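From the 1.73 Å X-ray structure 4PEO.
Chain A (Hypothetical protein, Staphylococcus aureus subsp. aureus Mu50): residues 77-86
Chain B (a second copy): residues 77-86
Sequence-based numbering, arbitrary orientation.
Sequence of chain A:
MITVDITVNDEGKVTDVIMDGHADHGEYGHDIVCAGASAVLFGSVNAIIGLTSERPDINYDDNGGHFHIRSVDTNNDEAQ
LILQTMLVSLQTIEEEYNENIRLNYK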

# COMPACT_ATOMS: atom_id res chain seq x y z
N ASP A 77 14.52 6.33 -4.65
CA ASP A 77 14.24 4.89 -4.61
C ASP A 77 13.11 4.52 -3.67
O ASP A 77 12.33 3.60 -3.96
CB ASP A 77 15.51 4.10 -4.26
CG ASP A 77 16.61 4.17 -5.31
OD1 ASP A 77 16.32 4.60 -6.44
OD2 ASP A 77 17.72 3.70 -5.02
N GLU A 78 13.00 5.22 -2.53
CA GLU A 78 11.97 4.92 -1.53
C GLU A 78 10.58 5.26 -2.07
O GLU A 78 9.68 4.42 -1.99
CB GLU A 78 12.23 5.69 -0.23
CG GLU A 78 13.38 5.14 0.60
CD GLU A 78 13.52 5.83 1.94
OE1 GLU A 78 13.34 7.07 2.01
OE2 GLU A 78 13.80 5.13 2.94
N ALA A 79 10.41 6.47 -2.66
CA ALA A 79 9.12 6.88 -3.25
C ALA A 79 8.79 5.91 -4.41
O ALA A 79 7.63 5.50 -4.54
CB ALA A 79 9.20 8.32 -3.77
N GLN A 80 9.79 5.52 -5.21
CA GLN A 80 9.57 4.59 -6.33
C GLN A 80 9.10 3.22 -5.82
O GLN A 80 8.15 2.66 -6.39
CB GLN A 80 10.82 4.47 -7.21
CG GLN A 80 11.01 5.70 -8.10
CD GLN A 80 9.90 5.83 -9.12
OE1 GLN A 80 9.59 4.89 -9.84
NE2 GLN A 80 9.27 7.01 -9.23
N LEU A 81 9.69 2.74 -4.72
CA LEU A 81 9.25 1.46 -4.13
C LEU A 81 7.78 1.58 -3.66
O LEU A 81 6.99 0.66 -3.87
CB LEU A 81 10.16 1.05 -2.98
CG LEU A 81 9.83 -0.30 -2.34
CD1 LEU A 81 9.95 -1.45 -3.36
CD2 LEU A 81 10.68 -0.54 -1.11
N ILE A 82 7.42 2.70 -3.04
CA ILE A 82 6.05 2.92 -2.59
C ILE A 82 5.08 2.93 -3.79
O ILE A 82 4.00 2.33 -3.73
CB ILE A 82 5.93 4.18 -1.71
CG1 ILE A 82 6.77 4.00 -0.40
CG2 ILE A 82 4.44 4.50 -1.39
CD1 ILE A 82 6.93 5.29 0.44
N LEU A 83 5.47 3.60 -4.89
CA LEU A 83 4.63 3.63 -6.09
C LEU A 83 4.49 2.23 -6.71
O LEU A 83 3.40 1.85 -7.13
CB LEU A 83 5.17 4.64 -7.11
CG LEU A 83 4.99 6.09 -6.71
CD1 LEU A 83 5.84 7.00 -7.61
CD2 LEU A 83 3.49 6.53 -6.77
N GLN A 84 5.56 1.47 -6.77
CA GLN A 84 5.48 0.11 -7.26
C GLN A 84 4.59 -0.73 -6.36
O GLN A 84 3.86 -1.52 -6.84
CB GLN A 84 6.87 -0.52 -7.42
CG GLN A 84 7.76 0.20 -8.39
CD GLN A 84 7.50 -0.18 -9.82
OE1 GLN A 84 6.76 -1.10 -10.11
NE2 GLN A 84 8.12 0.53 -10.74
N THR A 85 4.69 -0.54 -5.05
CA THR A 85 3.83 -1.25 -4.08
C THR A 85 2.35 -0.90 -4.35
O THR A 85 1.48 -1.78 -4.33
CB THR A 85 4.28 -0.91 -2.64
OG1 THR A 85 5.60 -1.44 -2.45
CG2 THR A 85 3.31 -1.46 -1.57
N MET A 86 2.08 0.39 -4.60
CA MET A 86 0.74 0.89 -4.89
C MET A 86 0.24 0.19 -6.15
O MET A 86 -0.89 -0.28 -6.17
CB MET A 86 0.81 2.43 -5.08
CG MET A 86 -0.57 3.13 -4.98
SD MET A 86 -0.44 4.86 -5.60
CE MET A 86 -0.19 4.45 -7.08
N ASP B 77 15.48 -3.54 4.40
CA ASP B 77 14.96 -2.17 4.39
C ASP B 77 13.77 -1.98 3.46
O ASP B 77 12.86 -1.22 3.78
CB ASP B 77 16.08 -1.17 4.06
CG ASP B 77 17.14 -1.02 5.14
OD1 ASP B 77 16.93 -1.53 6.27
OD2 ASP B 77 18.16 -0.36 4.87
N GLU B 78 13.77 -2.67 2.31
CA GLU B 78 12.68 -2.55 1.33
C GLU B 78 11.38 -3.14 1.89
O GLU B 78 10.34 -2.48 1.85
CB GLU B 78 13.05 -3.23 0.02
CG GLU B 78 14.06 -2.48 -0.83
CD GLU B 78 14.25 -3.11 -2.20
OE1 GLU B 78 14.30 -4.36 -2.29
OE2 GLU B 78 14.33 -2.34 -3.19
N ALA B 79 11.44 -4.37 2.46
CA ALA B 79 10.25 -5.01 3.06
C ALA B 79 9.77 -4.14 4.24
O ALA B 79 8.57 -3.94 4.39
CB ALA B 79 10.60 -6.42 3.55
N GLN B 80 10.71 -3.59 5.04
CA GLN B 80 10.34 -2.72 6.17
C GLN B 80 9.63 -1.45 5.69
O GLN B 80 8.61 -1.06 6.28
CB GLN B 80 11.56 -2.39 7.03
CG GLN B 80 11.99 -3.58 7.92
CD GLN B 80 10.93 -3.91 8.96
OE1 GLN B 80 10.48 -3.05 9.71
NE2 GLN B 80 10.52 -5.18 9.06
N LEU B 81 10.12 -0.85 4.60
CA LEU B 81 9.46 0.33 4.03
C LEU B 81 8.04 -0.02 3.56
O LEU B 81 7.11 0.76 3.79
CB LEU B 81 10.26 0.92 2.85
CG LEU B 81 9.70 2.18 2.23
CD1 LEU B 81 9.61 3.33 3.24
CD2 LEU B 81 10.51 2.60 1.02
N ILE B 82 7.86 -1.19 2.93
CA ILE B 82 6.53 -1.63 2.49
C ILE B 82 5.60 -1.81 3.69
O ILE B 82 4.44 -1.39 3.66
CB ILE B 82 6.63 -2.89 1.60
CG1 ILE B 82 7.38 -2.54 0.27
CG2 ILE B 82 5.21 -3.44 1.29
CD1 ILE B 82 7.74 -3.77 -0.59
N LEU B 83 6.11 -2.41 4.78
CA LEU B 83 5.30 -2.59 5.99
C LEU B 83 4.93 -1.24 6.62
O LEU B 83 3.78 -1.06 7.03
CB LEU B 83 6.03 -3.50 6.99
CG LEU B 83 6.08 -4.98 6.59
CD1 LEU B 83 7.10 -5.74 7.46
CD2 LEU B 83 4.69 -5.63 6.69
N GLN B 84 5.86 -0.31 6.66
CA GLN B 84 5.57 1.00 7.17
C GLN B 84 4.56 1.73 6.30
O GLN B 84 3.73 2.39 6.80
CB GLN B 84 6.83 1.80 7.28
CG GLN B 84 7.82 1.15 8.20
CD GLN B 84 8.31 2.10 9.22
OE1 GLN B 84 8.71 3.23 8.90
NE2 GLN B 84 8.27 1.67 10.47
N THR B 85 4.66 1.54 4.99
CA THR B 85 3.71 2.11 4.02
C THR B 85 2.31 1.54 4.29
O THR B 85 1.33 2.29 4.29
CB THR B 85 4.18 1.84 2.58
OG1 THR B 85 5.38 2.58 2.35
CG2 THR B 85 3.11 2.24 1.52
N MET B 86 2.23 0.21 4.46
CA MET B 86 0.98 -0.49 4.77
C MET B 86 0.38 0.11 6.05
O MET B 86 -0.82 0.38 6.07
CB MET B 86 1.29 -1.98 5.00
CG MET B 86 0.03 -2.87 4.99
SD MET B 86 0.44 -4.59 5.58
CE MET B 86 0.68 -4.21 7.13

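Two copies of the same helix, residues 77-86 of each chain, pack against one another near a twofold axis. Their axes come within 10.1 Å and cross at -62°. The nearest backbone approach is at the middle of the contact, where Ile A82 CA and Ile B82 CA lie 6.8 Å apart. Together the stretches bury 430 Å². No hydrogen bond passes between them; the contact rests on shape and on mostly apolar surface.

The main bump on each helix is a leucine. Leu A81 and Leu B81 each point their CA-to-CB bond toward the partner, and they bury more surface here than any other residue. Both have chi1 t and chi2 p. In this rotamer the CD2 methyl leads into the contact. The two methyls meet, with Leu A81 CD2 3.8 Å from Leu B81 CD2. That is ordinary van der Waals distance, so the tips touch without crowding.

Each methyl also enters a shallow hollow on the other helix. One wall is the backbone and CB of Glu A78 or Glu B78. Leu B81 CD2 lies 3.6 Å from Glu A78 O and 3.8 Å from Glu A78 CB. Leu A81 CD2 makes the same approaches to Glu B78 O and Glu B78 CB, again at 3.6 and 3.8 Å. The other wall is isoleucine: Leu A81 CD2 is 4.1 Å from Ile B82 CG1, and Leu B81 CD2 is 4.2 Å from Ile A82 CG1. Leucine suits this place: its CD2 methyl reaches the opposing leucine, the Glu carbonyl oxygen and CB, and the isoleucine CG1 together.

Ile A82 and Ile B82 start sideways, but the ends of their side chains come nearer the partner. With chi1 m and chi2 t, each lays its CG1 against the opposite threonine. Ile A82 CG1 is 3.4 Å from Thr B85 OG1, and Thr A85 OG1 is 3.4 Å from Ile B82 CG1. These are close packing contacts. Threonine points toward the other helix, yet it is short, and the isoleucine CG1 packs against its OG1.

The threonine hydroxyl is a polar group in a buried place, and its own helix satisfies it. Thr A85 OG1 donates to Leu A81 O at 2.9 Å, and Thr B85 OG1 donates to Leu B81 O at 2.9 Å. The chi1 m rotamer folds the hydroxyl back one turn to reach that carbonyl. Leu A81 O also accepts from Thr A85 N, and Leu B81 O from Thr B85 N, each at 2.8 Å.

Glu A78 and Glu B78 sit at the exposed margin. The CB of each helps line the hollow, while the carboxylate forms no salt bridge across the contact. Glutamate suits this edge, since its CB and backbone make the contact and the residue is otherwise exposed. Ala A79 and Ala B79 point away, and both are buried without touching the partner stretch.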